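PDB 4RMM: thioesterase domain-containing protein from Chromobacterium violaceum, which is of unknown function but, as a hotdog-fold protein of the PaaI thioesterase type, probably hydrolyses acyl-CoA thioesters. Local coordinates for residues A9-D13 with R14-A18. Residues are numbered along the deposited sequence; the frame is centred on the assembly and turned at random.
Sequences ADLRD and RKAYA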
ATOM      1  N   ALA A   9       7.023 -22.403   3.647  1.00130.36           N
ATOM      2  CA  ALA A   9       7.095 -23.571   2.776  1.00134.88           C
ATOM      3  C   ALA A   9       6.202 -24.662   3.352  1.00137.36           C
ATOM      4  O   ALA A   9       5.608 -25.457   2.621  1.00132.36           O
ATOM      5  CB  ALA A   9       8.531 -24.062   2.683  1.00137.75           C
ATOM      6  N   ASP A  10       6.120 -24.679   4.678  1.00141.58           N
ATOM      7  CA  ASP A  10       5.310 -25.643   5.406  1.00148.92           C
ATOM      8  C   ASP A  10       3.820 -25.333   5.275  1.00139.81           C
ATOM      9  O   ASP A  10       2.996 -26.242   5.167  1.00145.36           O
ATOM     10  CB  ASP A  10       5.724 -25.638   6.880  1.00158.37           C
ATOM     11  CG  ASP A  10       4.685 -26.270   7.781  1.00170.02           C
ATOM     12  OD1 ASP A  10       4.317 -27.441   7.546  1.00174.47           O
ATOM     13  OD2 ASP A  10       4.236 -25.590   8.727  1.00175.03           O
ATOM     14  N   LEU A  11       3.477 -24.048   5.287  1.00128.52           N
ATOM     15  CA  LEU A  11       2.085 -23.635   5.166  1.00124.49           C
ATOM     16  C   LEU A  11       1.603 -23.622   3.720  1.00116.64           C
ATOM     17  O   LEU A  11       0.403 -23.690   3.466  1.00119.67           O
ATOM     18  CB  LEU A  11       1.878 -22.256   5.800  1.00120.12           C
ATOM     19  CG  LEU A  11       1.490 -22.258   7.283  1.00122.61           C
ATOM     20  CD1 LEU A  11       2.545 -22.981   8.101  1.00127.33           C
ATOM     21  CD2 LEU A  11       1.321 -20.832   7.772  1.00112.94           C
ATOM     22  N   ARG A  12       2.530 -23.534   2.773  1.00111.82           N
ATOM     23  CA  ARG A  12       2.150 -23.545   1.366  1.00111.83           C
ATOM     24  C   ARG A  12       1.672 -24.949   1.036  1.00112.74           C
ATOM     25  O   ARG A  12       0.526 -25.158   0.637  1.00108.04           O
ATOM     26  CB  ARG A  12       3.340 -23.218   0.467  1.00107.23           C
ATOM     27  CG  ARG A  12       2.990 -23.244  -1.013  1.00102.33           C
ATOM     28  CD  ARG A  12       4.211 -23.492  -1.868  1.00102.97           C
ATOM     29  NE  ARG A  12       5.346 -22.699  -1.414  1.00120.51           N
ATOM     30  CZ  ARG A  12       6.471 -22.540  -2.101  1.00120.38           C
ATOM     31  NH1 ARG A  12       6.615 -23.118  -3.288  1.00116.07           N
ATOM     32  NH2 ARG A  12       7.452 -21.804  -1.598  1.00115.84           N
ATOM     33  N   ASP A  13       2.574 -25.910   1.209  1.00127.05           N
ATOM     34  CA  ASP A  13       2.281 -27.311   0.941  1.00133.43           C
ATOM     35  C   ASP A  13       1.007 -27.758   1.653  1.00133.30           C
ATOM     36  O   ASP A  13       0.290 -28.632   1.172  1.00139.94           O
ATOM     37  CB  ASP A  13       3.455 -28.179   1.395  1.00142.99           C
ATOM     38  CG  ASP A  13       3.214 -29.655   1.160  1.00160.03           C
ATOM     39  OD1 ASP A  13       3.034 -30.049  -0.010  1.00168.74           O
ATOM     40  OD2 ASP A  13       3.201 -30.423   2.144  1.00166.36           O
ATOM     41  N   ARG A  14       0.732 -27.145   2.798  1.00132.72           N
ATOM     42  CA  ARG A  14      -0.445 -27.478   3.591  1.00136.97           C
ATOM     43  C   ARG A  14      -1.671 -26.666   3.170  1.00129.18           C
ATOM     44  O   ARG A  14      -2.764 -26.859   3.703  1.00135.30           O
ATOM     45  CB  ARG A  14      -0.147 -27.238   5.073  1.00142.21           C
ATOM     46  CG  ARG A  14      -1.228 -27.725   6.024  1.00152.87           C
ATOM     47  CD  ARG A  14      -0.834 -27.469   7.472  1.00159.15           C
ATOM     48  NE  ARG A  14      -1.753 -28.103   8.414  1.00172.13           N
ATOM     49  CZ  ARG A  14      -1.619 -28.055   9.735  1.00180.25           C
ATOM     50  NH1 ARG A  14      -0.601 -27.400  10.277  1.00181.86           N
ATOM     51  NH2 ARG A  14      -2.500 -28.667  10.517  1.00184.60           N
ATOM     52  N   LYS A  15      -1.483 -25.760   2.216  1.00117.15           N
ATOM     53  CA  LYS A  15      -2.568 -24.915   1.727  1.00104.88           C
ATOM     54  C   LYS A  15      -3.302 -24.231   2.878  1.00101.45           C
ATOM     55  O   LYS A  15      -4.516 -24.033   2.817  1.00101.86           O
ATOM     56  CB  LYS A  15      -3.562 -25.745   0.911  1.00110.72           C
ATOM     57  CG  LYS A  15      -2.915 -26.620  -0.143  1.00111.80           C
ATOM     58  CD  LYS A  15      -2.030 -25.808  -1.063  1.00104.96           C
ATOM     59  CE  LYS A  15      -1.245 -26.708  -1.994  1.00113.60           C
ATOM     60  NZ  LYS A  15      -0.298 -25.930  -2.834  1.00112.16           N
ATOM     61  N   ALA A  16      -2.563 -23.872   3.923  1.00102.39           N
ATOM     62  CA  ALA A  16      -3.141 -23.212   5.090  1.00109.27           C
ATOM     63  C   ALA A  16      -3.358 -21.718   4.844  1.00104.25           C
ATOM     64  O   ALA A  16      -2.735 -20.879   5.494  1.00108.63           O
ATOM     65  CB  ALA A  16      -2.237 -23.415   6.302  1.00114.00           C
ATOM     66  N   TYR A  17      -4.251 -21.397   3.912  1.00 93.13           N
ATOM     67  CA  TYR A  17      -4.552 -20.011   3.560  1.00 91.17           C
ATOM     68  C   TYR A  17      -4.931 -19.160   4.769  1.00 94.43           C
ATOM     69  O   TYR A  17      -4.348 -18.105   5.011  1.00 91.98           O
ATOM     70  CB  TYR A  17      -5.697 -19.961   2.543  1.00 93.17           C
ATOM     71  CG  TYR A  17      -5.497 -20.827   1.317  1.00 95.86           C
ATOM     72  CD1 TYR A  17      -4.330 -20.743   0.562  1.00 85.57           C
ATOM     73  CD2 TYR A  17      -6.490 -21.710   0.895  1.00 92.96           C
ATOM     74  CE1 TYR A  17      -4.156 -21.512  -0.583  1.00 83.69           C
ATOM     75  CE2 TYR A  17      -6.326 -22.483  -0.251  1.00 90.61           C
ATOM     76  CZ  TYR A  17      -5.158 -22.379  -0.984  1.00 98.16           C
ATOM     77  OH  TYR A  17      -4.990 -23.134  -2.122  1.00 90.37           O
ATOM     78  N   ALA A  18      -5.916 -19.634   5.524  1.00116.42           N
ATOM     79  CA  ALA A  18      -6.423 -18.935   6.700  1.00122.28           C
ATOM     80  C   ALA A  18      -5.374 -18.381   7.666  1.00119.48           C
ATOM     81  O   ALA A  18      -5.455 -17.222   8.075  1.00109.67           O
ATOM     82  CB  ALA A  18      -7.390 -19.846   7.455  1.00129.34           C
TER
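Ala-16 N reaches back to Leu-11 O, 3.0 Å away, and closes the C-terminal end of helix 6-13 in a Schellman motif. The N-H...O angle of this bond is 156°, with the donor in the carbonyl plane. Lys-15, with its positive phi, ends the helical run, turns the chain aside and supplies the second bond, from its N to Arg-12 O at 2.6 Å. That donor stands 56° out of the carbonyl plane and so misses the lone-pair directions. The i to i+4 bonds of this last turn, Asp-13 N to Ala-9 O and Arg-14 N to Asp-10 O (3.4 Å), are both weak. Lys-15 N is 3.1 Å from Leu-11 O, but the poor angle rules out a bond, and this carbonyl is taken by Ala-16 instead. The carbonyls of Leu-11 and Arg-12 thus each receive one amide from beyond the helix.

Side chains pack around this turn. The methyl of Ala-16 lies beside Leu-11, CB to CG 4.0 Å, the small apolar contact that usually accompanies this motif. Lys-15 carries CG beside its own backbone N (chi1 -49°) and bends again at chi2, which presses CD tightly against Arg-12 O (3.1 Å), the oxygen that also takes the Lys-15 amide. At 5.4 Å between Asp-10 OD2 and Arg-14 NH1 there is no salt bridge, at most a long-range attraction.

Ala-16, the N-cap of helix 17-20, also centres an inverse gamma turn with a weak Tyr-17 N to Lys-15 O bond, a tight link between two short surface helices. Arg-12 and Lys-15 rest on Trp-80 of helix 67-80, Arg-12 NH2 bonds weakly to Arg-82 O, and Tyr-17 packs its ring against Trp-80 while touching Met-34 and Ala-35 of strand 33-35.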